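CELL WALL surface anchor family protein (Streptococcus pneumoniae, PDB 2WW8) serves as the pilus adhesin RrgA in host cell recognition, probably through an integrin I-like (von Willebrand factor A) domain that holds a magnesium ion. Local coordinates at residues L231-N235 with Y352-T357; V273-I279 with K361-K365; I385-T391 with I539-P545; G445-Q449 with D544-D548. One frame throughout, in Å; residues are numbered along the deposited sequence.

Interaction 1 (L231-N235 with Y352-T357); sequences LDNSN and YQFGAT. With MG (magnesium ion), chain B.
Asn-235 reaches across to Gly-355 and Tyr-352 with every atom of its side chain. Its CB lies 3.9 Å from Gly-355 O, and CG comes closer to the same oxygen, 3.5 Å from Gly-355 O. The OD1 branch turns to Gly-355 CA at 3.5 Å, an approach that a residue without a side chain permits. ND2, the other branch, makes one hydrogen bond, almost straight (3.1 Å, 177°), to Tyr-352 O; it lies in the amide's own plane and meets an in-plane lone pair. The same nitrogen sits 3.3 Å above the centre of the Tyr-352 ring, amide and ring being only 22° from parallel. The backbone fixes the base of this arm, because Asn-235 N donates to Gly-355 O at 3.0 Å. One residue back, Ser-234 OG binds the magnesium ion at 2.2 Å and donates a hydrogen bond to Asp-232 OD1, which also accepts Ser-234 N in an Asx turn. Water 1, a metal ligand, joins Asp-232 OD2 to Thr-357 OG1, so both act from the second shell. Asp-232, Ser-234 and Ser-236 match the DxSxS signature of a metal-ion-dependent adhesion site (MIDAS).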
# COMPACT_ATOMS: atom_id res chain seq x y z
N LEU A 231 -26.45 -21.06 -16.84
CA LEU A 231 -26.50 -21.29 -15.41
C LEU A 231 -27.98 -21.54 -14.99
O LEU A 231 -28.84 -20.67 -15.17
CB LEU A 231 -25.98 -20.04 -14.72
CG LEU A 231 -26.13 -20.04 -13.17
CD1 LEU A 231 -25.42 -21.24 -12.52
CD2 LEU A 231 -25.57 -18.67 -12.57
N ASP A 232 -28.24 -22.74 -14.50
CA ASP A 232 -29.56 -23.16 -13.98
C ASP A 232 -29.92 -22.34 -12.73
O ASP A 232 -29.17 -22.28 -11.74
CB ASP A 232 -29.48 -24.71 -13.81
CG ASP A 232 -30.73 -25.38 -13.23
OD1 ASP A 232 -31.61 -24.72 -12.63
OD2 ASP A 232 -30.75 -26.63 -13.42
N ASN A 233 -31.07 -21.67 -12.77
CA ASN A 233 -31.56 -20.91 -11.60
C ASN A 233 -32.96 -21.47 -11.21
O ASN A 233 -33.82 -20.71 -10.72
CB ASN A 233 -31.60 -19.40 -11.88
CG ASN A 233 -31.79 -18.52 -10.62
OD1 ASN A 233 -32.69 -17.70 -10.62
ND2 ASN A 233 -31.01 -18.71 -9.57
N SER A 234 -33.19 -22.77 -11.43
CA SER A 234 -34.47 -23.42 -11.09
C SER A 234 -34.66 -23.39 -9.53
O SER A 234 -33.71 -23.17 -8.77
CB SER A 234 -34.53 -24.86 -11.65
OG SER A 234 -33.46 -25.59 -11.04
N ASN A 235 -35.89 -23.62 -9.06
CA ASN A 235 -36.22 -23.50 -7.63
C ASN A 235 -35.34 -24.40 -6.74
O ASN A 235 -34.96 -23.99 -5.65
CB ASN A 235 -37.69 -23.92 -7.44
CG ASN A 235 -38.66 -22.97 -8.15
OD1 ASN A 235 -38.33 -21.81 -8.37
ND2 ASN A 235 -39.82 -23.47 -8.51
N TYR A 352 -42.04 -18.55 -8.13
CA TYR A 352 -41.87 -20.02 -8.11
C TYR A 352 -42.41 -20.65 -9.40
O TYR A 352 -41.89 -21.67 -9.89
CB TYR A 352 -42.61 -20.49 -6.84
CG TYR A 352 -42.55 -21.99 -6.61
CD1 TYR A 352 -43.37 -22.86 -7.32
CD2 TYR A 352 -41.59 -22.53 -5.74
CE1 TYR A 352 -43.28 -24.26 -7.12
CE2 TYR A 352 -41.49 -23.91 -5.54
CZ TYR A 352 -42.35 -24.74 -6.20
OH TYR A 352 -42.27 -26.08 -5.99
N GLN A 353 -43.46 -20.03 -9.95
CA GLN A 353 -44.09 -20.63 -11.13
C GLN A 353 -43.14 -20.62 -12.33
O GLN A 353 -43.42 -21.33 -13.29
CB GLN A 353 -45.42 -19.96 -11.51
CG GLN A 353 -46.32 -19.72 -10.22
CD GLN A 353 -46.63 -21.02 -9.47
OE1 GLN A 353 -46.85 -22.06 -10.11
NE2 GLN A 353 -46.65 -20.97 -8.13
N PHE A 354 -42.04 -19.85 -12.28
CA PHE A 354 -41.09 -19.74 -13.38
C PHE A 354 -39.82 -20.53 -13.17
O PHE A 354 -38.84 -20.38 -13.93
CB PHE A 354 -40.77 -18.22 -13.58
CG PHE A 354 -41.98 -17.44 -14.06
CD1 PHE A 354 -42.99 -17.08 -13.18
CD2 PHE A 354 -42.14 -17.16 -15.41
CE1 PHE A 354 -44.13 -16.40 -13.64
CE2 PHE A 354 -43.30 -16.46 -15.88
CZ PHE A 354 -44.27 -16.13 -15.01
N GLY A 355 -39.80 -21.41 -12.17
CA GLY A 355 -38.51 -22.05 -11.81
C GLY A 355 -38.35 -23.53 -12.13
O GLY A 355 -37.75 -24.25 -11.32
N ALA A 356 -38.93 -24.01 -13.22
CA ALA A 356 -38.70 -25.37 -13.70
C ALA A 356 -37.41 -25.38 -14.58
O ALA A 356 -36.65 -24.42 -14.55
CB ALA A 356 -39.89 -25.85 -14.54
N THR A 357 -37.21 -26.40 -15.41
CA THR A 357 -35.93 -26.68 -16.08
C THR A 357 -36.14 -26.85 -17.58
O THR A 357 -36.38 -27.98 -18.06
CB THR A 357 -35.23 -27.88 -15.42
OG1 THR A 357 -35.25 -27.66 -14.01
CG2 THR A 357 -33.73 -28.04 -15.91
MG MG B . -33.28 -27.74 -10.75
O HOH W 1 -32.91 -27.96 -12.79
O HOH W 2 -35.30 -27.96 -10.74
O HOH W 3 -33.21 -29.75 -10.14

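Interaction 2 (V273-I279 with K361-K365); sequences VTYASTI and KALMK
A helix packs here on one face of a parallel sheet, at its outermost strand, with Ala-362 of helix 359-373 set on the Tyr-275 ring at the end of strand 269-275. The Ala-362 methyl stands over one face of that ring, displaced toward its rim, in a CH-pi contact of 3.5 Å from CB to the ring centroid. Alanine suits the spot because its short side chain lets the helix backbone come close to the strand. Tyr-275 OH carries on to a hydrogen bond with His-384 of strand 379-386, on the far side of 225-232. This is the layering of the von Willebrand factor A fold, a central sheet of mainly parallel strands covered by helices. Ile-279, in the turn beyond the strand, drives CD1 against the helix backbone, 3.9 Å from both Lys-361 O and Ala-362 CA. Farther along, the aliphatic part of Lys-365 is used: CG touches Val-273 CG2 at 3.7 Å, and bends at chi2 and chi3 (52° and 87°) swing NZ off to a salt bridge with Glu-368. Lys-361 behaves differently. Its fully extended chain runs alongside Thr-278, pointing the same way, and NZ donates to Thr-278 OG1 at 2.8 Å while also forming a salt bridge with Glu-437.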
# COMPACT_ATOMS: atom_id res chain seq x y z
N VAL A 273 -25.99 -16.77 -19.65
CA VAL A 273 -27.40 -17.07 -19.84
C VAL A 273 -27.86 -17.78 -18.56
O VAL A 273 -27.43 -18.92 -18.29
CB VAL A 273 -27.66 -17.98 -21.06
CG1 VAL A 273 -29.18 -18.37 -21.19
CG2 VAL A 273 -27.15 -17.30 -22.40
N THR A 274 -28.78 -17.14 -17.85
CA THR A 274 -29.43 -17.78 -16.71
C THR A 274 -30.83 -18.26 -17.11
O THR A 274 -31.57 -17.52 -17.80
CB THR A 274 -29.47 -16.81 -15.54
OG1 THR A 274 -28.11 -16.62 -15.09
CG2 THR A 274 -30.30 -17.40 -14.34
N TYR A 275 -31.18 -19.47 -16.70
CA TYR A 275 -32.45 -20.07 -17.16
C TYR A 275 -33.19 -20.86 -16.08
O TYR A 275 -32.57 -21.40 -15.17
CB TYR A 275 -32.31 -20.99 -18.37
CG TYR A 275 -31.66 -22.34 -18.11
CD1 TYR A 275 -30.26 -22.44 -17.97
CD2 TYR A 275 -32.42 -23.50 -17.98
CE1 TYR A 275 -29.65 -23.68 -17.76
CE2 TYR A 275 -31.80 -24.76 -17.81
CZ TYR A 275 -30.43 -24.83 -17.71
OH TYR A 275 -29.88 -26.07 -17.45
N ALA A 276 -34.50 -20.99 -16.27
CA ALA A 276 -35.28 -21.95 -15.50
C ALA A 276 -36.43 -22.31 -16.44
O ALA A 276 -36.13 -23.04 -17.43
CB ALA A 276 -35.68 -21.43 -14.08
N SER A 277 -37.68 -21.89 -16.19
CA SER A 277 -38.74 -22.20 -17.18
C SER A 277 -38.57 -21.37 -18.45
O SER A 277 -39.25 -21.62 -19.45
CB SER A 277 -40.15 -21.83 -16.61
OG SER A 277 -40.42 -22.61 -15.45
N THR A 278 -37.75 -20.32 -18.37
CA THR A 278 -37.42 -19.49 -19.54
C THR A 278 -36.04 -18.89 -19.25
O THR A 278 -35.44 -19.16 -18.19
CB THR A 278 -38.50 -18.39 -19.91
OG1 THR A 278 -38.17 -17.68 -21.13
CG2 THR A 278 -38.54 -17.35 -18.77
N ILE A 279 -35.55 -18.13 -20.22
CA ILE A 279 -34.31 -17.40 -20.04
C ILE A 279 -34.58 -16.22 -19.10
O ILE A 279 -35.47 -15.41 -19.35
CB ILE A 279 -33.73 -16.85 -21.38
CG1 ILE A 279 -33.58 -17.96 -22.43
CG2 ILE A 279 -32.47 -16.00 -21.05
CD1 ILE A 279 -32.81 -19.10 -21.87
N LYS A 361 -34.14 -24.63 -24.29
CA LYS A 361 -34.21 -23.21 -24.57
C LYS A 361 -32.89 -22.51 -24.20
O LYS A 361 -32.43 -21.57 -24.88
CB LYS A 361 -35.42 -22.60 -23.80
CG LYS A 361 -35.71 -21.10 -24.11
CD LYS A 361 -37.06 -20.63 -23.47
CE LYS A 361 -37.50 -19.29 -24.15
NZ LYS A 361 -38.80 -18.80 -23.61
N ALA A 362 -32.26 -22.99 -23.14
CA ALA A 362 -30.99 -22.46 -22.73
C ALA A 362 -29.90 -22.83 -23.74
O ALA A 362 -29.09 -21.98 -24.05
CB ALA A 362 -30.61 -23.07 -21.36
N LEU A 363 -29.85 -24.09 -24.16
CA LEU A 363 -28.89 -24.54 -25.17
C LEU A 363 -29.12 -23.73 -26.46
O LEU A 363 -28.17 -23.31 -27.11
CB LEU A 363 -29.08 -26.05 -25.41
CG LEU A 363 -28.58 -26.97 -24.29
CD1 LEU A 363 -29.11 -28.41 -24.53
CD2 LEU A 363 -27.04 -26.94 -24.10
N MET A 364 -30.38 -23.52 -26.83
CA MET A 364 -30.69 -22.65 -27.96
C MET A 364 -30.14 -21.23 -27.90
O MET A 364 -29.62 -20.74 -28.91
CB MET A 364 -32.19 -22.59 -28.34
CG MET A 364 -32.71 -23.91 -28.79
SD MET A 364 -34.52 -24.02 -28.71
CE MET A 364 -35.03 -22.53 -29.67
N LYS A 365 -30.25 -20.60 -26.73
CA LYS A 365 -29.74 -19.28 -26.51
C LYS A 365 -28.20 -19.31 -26.62
O LYS A 365 -27.66 -18.43 -27.24
CB LYS A 365 -30.20 -18.72 -25.15
CG LYS A 365 -29.74 -17.25 -25.00
CD LYS A 365 -30.16 -16.41 -26.21
CE LYS A 365 -31.55 -15.85 -26.01
NZ LYS A 365 -31.89 -14.99 -27.17

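Interaction 3 (I385-T391 with I539-P545); sequences ITDGVPT and IGINGDP. With MG (magnesium ion), chain B.
The magnesium-bearing MIDAS of the von Willebrand factor A domain draws its directly coordinating aspartate from this contact, where Asp-387, just past strand 379-386, packs against Ile-539 at the end of strand 533-539. Asp-387 OD1 binds the metal at 2.2 Å; Ser-234, Ser-236 and three waters complete six ligands. Its CG is placed between the backbone N and the carbonyl carbon (chi1 80°), which turns the carboxylate to the ion while CB rests 3.3 Å from Ile-539 O. OD2 is engaged by Arg-247 in a salt bridge that would offset part of the site's negative charge. Metal-bound water 3 donates to Asp-387 O, tying the first shell to the loop backbone. Between the strands, Ile-539 N donates to Thr-386 O at 2.8 Å, and the branched Ile-385 and Ile-539 meet through CG2 and CD1, as befits the buried end of a sheet. Beyond them, Val-389 sets CG1 against Ile-541 CG2 at 4.1 Å, two beta-branched side chains filling the space between the loops, and water 7 bridges the carbonyl oxygens Val-389 O and Asp-544 O by donating to both. A cis peptide precedes Pro-545, whose ring carbon CD lies 3.8 Å from Thr-391 CG2.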
# COMPACT_ATOMS: atom_id res chain seq x y z
N ILE A 385 -23.87 -25.16 -16.13
CA ILE A 385 -23.98 -25.58 -14.75
C ILE A 385 -25.47 -25.86 -14.52
O ILE A 385 -26.33 -24.97 -14.70
CB ILE A 385 -23.50 -24.48 -13.78
CG1 ILE A 385 -22.00 -24.26 -13.96
CG2 ILE A 385 -23.86 -24.80 -12.29
CD1 ILE A 385 -21.60 -22.79 -13.62
N THR A 386 -25.78 -27.08 -14.11
CA THR A 386 -27.20 -27.36 -13.87
C THR A 386 -27.39 -28.29 -12.66
O THR A 386 -26.46 -29.06 -12.34
CB THR A 386 -27.82 -27.95 -15.16
OG1 THR A 386 -29.13 -28.46 -14.90
CG2 THR A 386 -26.96 -29.03 -15.77
N ASP A 387 -28.59 -28.27 -12.06
CA ASP A 387 -28.85 -29.26 -10.99
C ASP A 387 -30.05 -30.15 -11.34
O ASP A 387 -30.67 -30.74 -10.47
CB ASP A 387 -29.02 -28.61 -9.62
CG ASP A 387 -30.40 -28.02 -9.45
OD1 ASP A 387 -31.12 -27.78 -10.44
OD2 ASP A 387 -30.77 -27.69 -8.31
N GLY A 388 -30.40 -30.26 -12.61
CA GLY A 388 -31.51 -31.16 -12.94
C GLY A 388 -31.76 -31.44 -14.40
O GLY A 388 -31.40 -30.66 -15.29
N VAL A 389 -32.34 -32.60 -14.65
CA VAL A 389 -32.78 -33.00 -15.96
C VAL A 389 -33.95 -32.14 -16.45
O VAL A 389 -34.66 -31.58 -15.63
CB VAL A 389 -33.10 -34.51 -15.99
CG1 VAL A 389 -31.87 -35.36 -15.54
CG2 VAL A 389 -34.31 -34.85 -15.12
N PRO A 390 -34.15 -32.07 -17.77
CA PRO A 390 -35.18 -31.19 -18.32
C PRO A 390 -36.59 -31.65 -17.92
O PRO A 390 -36.86 -32.84 -17.80
CB PRO A 390 -35.01 -31.27 -19.86
CG PRO A 390 -34.20 -32.56 -20.15
CD PRO A 390 -33.36 -32.76 -18.85
N THR A 391 -37.50 -30.70 -17.74
CA THR A 391 -38.85 -30.99 -17.37
C THR A 391 -39.78 -30.15 -18.27
O THR A 391 -40.99 -30.11 -18.02
CB THR A 391 -39.14 -30.69 -15.87
OG1 THR A 391 -38.78 -29.34 -15.58
CG2 THR A 391 -38.41 -31.66 -14.88
N ILE A 539 -25.04 -30.60 -10.53
CA ILE A 539 -25.03 -30.46 -9.07
C ILE A 539 -26.04 -31.46 -8.48
O ILE A 539 -27.24 -31.20 -8.47
CB ILE A 539 -25.37 -29.04 -8.64
CG1 ILE A 539 -24.33 -28.05 -9.16
CG2 ILE A 539 -25.35 -28.98 -7.10
CD1 ILE A 539 -24.96 -26.67 -9.32
N GLY A 540 -25.54 -32.56 -7.92
CA GLY A 540 -26.41 -33.48 -7.20
C GLY A 540 -27.43 -34.11 -8.14
O GLY A 540 -28.52 -34.48 -7.70
N ILE A 541 -27.10 -34.29 -9.42
CA ILE A 541 -28.10 -34.81 -10.37
C ILE A 541 -28.44 -36.27 -10.12
O ILE A 541 -27.50 -37.08 -10.06
CB ILE A 541 -27.64 -34.71 -11.84
CG1 ILE A 541 -27.16 -33.29 -12.05
CG2 ILE A 541 -28.76 -35.14 -12.87
CD1 ILE A 541 -28.06 -32.33 -12.63
N ASN A 542 -29.72 -36.60 -9.95
CA ASN A 542 -30.08 -38.00 -9.69
C ASN A 542 -31.33 -38.39 -10.48
O ASN A 542 -31.84 -39.49 -10.37
CB ASN A 542 -30.29 -38.25 -8.17
CG ASN A 542 -31.38 -37.34 -7.57
OD1 ASN A 542 -32.14 -36.67 -8.28
ND2 ASN A 542 -31.44 -37.30 -6.23
N GLY A 543 -31.82 -37.48 -11.30
CA GLY A 543 -32.94 -37.80 -12.17
C GLY A 543 -34.31 -37.33 -11.69
O GLY A 543 -35.27 -37.39 -12.47
N ASP A 544 -34.40 -36.81 -10.46
CA ASP A 544 -35.63 -36.25 -9.93
C ASP A 544 -35.94 -35.02 -10.74
O ASP A 544 -35.05 -34.24 -11.07
CB ASP A 544 -35.44 -35.82 -8.47
CG ASP A 544 -35.48 -36.99 -7.50
OD1 ASP A 544 -35.88 -38.12 -7.90
OD2 ASP A 544 -35.11 -36.80 -6.31
N PRO A 545 -37.20 -34.81 -11.10
CA PRO A 545 -38.30 -35.74 -10.93
C PRO A 545 -38.55 -36.59 -12.19
O PRO A 545 -38.55 -36.03 -13.30
CB PRO A 545 -39.49 -34.78 -10.71
CG PRO A 545 -39.11 -33.58 -11.59
CD PRO A 545 -37.62 -33.49 -11.60
MG MG B . -33.28 -27.74 -10.75
O HOH W 4 -31.44 -33.80 -9.43
O HOH W 5 -29.90 -32.16 -8.28
O HOH W 3 -33.21 -29.75 -10.14
O HOH W 6 -32.38 -34.48 -11.90
O HOH W 7 -34.91 -31.88 -12.86
O HOH W 2 -35.30 -27.96 -10.74
O HOH W 1 -32.91 -27.96 -12.79

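Interaction 4 (G445-Q449 with D544-D548); sequences GQSYQ and DPGTD
Two irregular loops meet at Ser-447 and Gly-546, whose CA atoms are 4.9 Å apart, and a single backbone hydrogen bond joins them: Tyr-448 N donates to Pro-545 O at 2.9 Å and 176°. Gly-546 follows with a positive phi of 107°, a conformation readily taken by glycine, and its bare CA leaves room for Ser-447 OG at 3.4 Å. That hydroxyl is not idle, for it accepts Gln-449 N in an ST turn that shapes the first loop. Pro-545 adds its ring carbon CG, which touches Gln-446 O at 3.7 Å. Gln-449 bends at chi2 (-65°), bringing its amide back across Gly-546; NE2 donates to Gly-546 O at 3.1 Å, the partner lying near the amide plane of Gln-449 but the nitrogen approaching from above the carbonyl plane. The same NE2 donates to water 8, which also bonds Thr-547 OG1, so the long polar side chain bridges the loops where they are partly exposed. Thr-547 uses its other branch on Tyr-448: methyl CG2 sits over one ring face, shifted toward the rim, 4.0 Å from the centroid in a CH-pi contact. Threonine thus serves both sides, its hydroxyl facing water and its methyl facing the aromatic ring. Tyr-448 also leans on Val-389 and bonds through its backbone to His-515, just ahead of helix 516-526. Gly-445 pairs with Thr-391 beyond strand 379-386, while Asp-548 caps the start of helix 549-558 and bonds Thr-551 through OD1.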
# COMPACT_ATOMS: atom_id res chain seq x y z
N GLY A 445 -42.42 -28.42 -15.59
CA GLY A 445 -41.71 -28.71 -14.32
C GLY A 445 -42.17 -29.94 -13.59
O GLY A 445 -41.49 -30.34 -12.66
N GLN A 446 -43.28 -30.58 -13.99
CA GLN A 446 -43.83 -31.75 -13.30
C GLN A 446 -42.91 -32.98 -13.33
O GLN A 446 -42.73 -33.64 -12.32
CB GLN A 446 -45.15 -32.15 -13.94
CG GLN A 446 -46.00 -33.16 -13.15
CD GLN A 446 -46.48 -32.55 -11.87
OE1 GLN A 446 -47.10 -31.48 -11.86
NE2 GLN A 446 -46.13 -33.17 -10.78
N SER A 447 -42.36 -33.29 -14.49
CA SER A 447 -41.55 -34.52 -14.57
C SER A 447 -40.68 -34.44 -15.85
O SER A 447 -41.01 -33.76 -16.80
CB SER A 447 -42.50 -35.70 -14.74
OG SER A 447 -41.82 -36.92 -14.67
N TYR A 448 -39.59 -35.18 -15.84
CA TYR A 448 -38.84 -35.57 -17.00
C TYR A 448 -39.71 -36.40 -17.94
O TYR A 448 -39.50 -36.37 -19.15
CB TYR A 448 -37.68 -36.43 -16.52
CG TYR A 448 -36.73 -36.92 -17.58
CD1 TYR A 448 -35.73 -36.07 -18.09
CD2 TYR A 448 -36.81 -38.25 -18.03
CE1 TYR A 448 -34.83 -36.52 -19.08
CE2 TYR A 448 -35.92 -38.72 -19.02
CZ TYR A 448 -34.93 -37.84 -19.51
OH TYR A 448 -34.03 -38.26 -20.47
N GLN A 449 -40.65 -37.18 -17.39
CA GLN A 449 -41.56 -37.96 -18.20
C GLN A 449 -42.64 -37.09 -18.81
O GLN A 449 -43.06 -36.05 -18.30
CB GLN A 449 -42.17 -39.11 -17.36
CG GLN A 449 -41.14 -40.08 -16.73
CD GLN A 449 -40.35 -40.88 -17.77
OE1 GLN A 449 -40.85 -41.21 -18.87
NE2 GLN A 449 -39.11 -41.24 -17.42
N ASP A 544 -34.40 -36.81 -10.46
CA ASP A 544 -35.63 -36.25 -9.93
C ASP A 544 -35.94 -35.02 -10.74
O ASP A 544 -35.05 -34.24 -11.07
CB ASP A 544 -35.44 -35.82 -8.47
CG ASP A 544 -35.48 -36.99 -7.50
OD1 ASP A 544 -35.88 -38.12 -7.90
OD2 ASP A 544 -35.11 -36.80 -6.31
N PRO A 545 -37.20 -34.81 -11.10
CA PRO A 545 -38.30 -35.74 -10.93
C PRO A 545 -38.55 -36.59 -12.19
O PRO A 545 -38.55 -36.03 -13.30
CB PRO A 545 -39.49 -34.78 -10.71
CG PRO A 545 -39.11 -33.58 -11.59
CD PRO A 545 -37.62 -33.49 -11.60
N GLY A 546 -38.84 -37.89 -12.02
CA GLY A 546 -39.38 -38.69 -13.10
C GLY A 546 -38.34 -39.68 -13.65
O GLY A 546 -38.71 -40.57 -14.42
N THR A 547 -37.06 -39.55 -13.33
CA THR A 547 -36.19 -40.59 -13.85
C THR A 547 -35.11 -41.02 -12.86
O THR A 547 -35.17 -40.65 -11.70
CB THR A 547 -35.64 -40.23 -15.28
OG1 THR A 547 -35.03 -41.39 -15.87
CG2 THR A 547 -34.55 -39.18 -15.20
N ASP A 548 -34.12 -41.79 -13.32
CA ASP A 548 -33.06 -42.28 -12.43
C ASP A 548 -31.65 -41.75 -12.75
O ASP A 548 -31.49 -40.99 -13.71
CB ASP A 548 -33.11 -43.80 -12.37
CG ASP A 548 -32.76 -44.45 -13.69
OD1 ASP A 548 -32.25 -43.83 -14.63
OD2 ASP A 548 -33.02 -45.66 -13.79
O HOH W 8 -36.93 -42.52 -18.10

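Interactions 1, 2 and 3 all reach the same parallel sheet, strand 225-232 lying between 269-275 and 379-386. Interactions 1 and 3 share the magnesium ion and three of its waters, and Asp-232 OD2 joins them through a hydrogen bond with Thr-386 OG1. Interaction 1, partly buried, is polar and metal-centred; interaction 3, buried, combines a metal ligand with apolar packing of isoleucines and valine. Interaction 2 is also buried and largely apolar, with lysine ends turned to acidic partners. Interaction 4 is the most exposed, built from turns, a water bridge, hydrogen bonds to backbone carbonyls and a threonine methyl on a tyrosine face; it shares Asp-544 and Pro-545 with interaction 3, and Tyr-448 packs on Val-389.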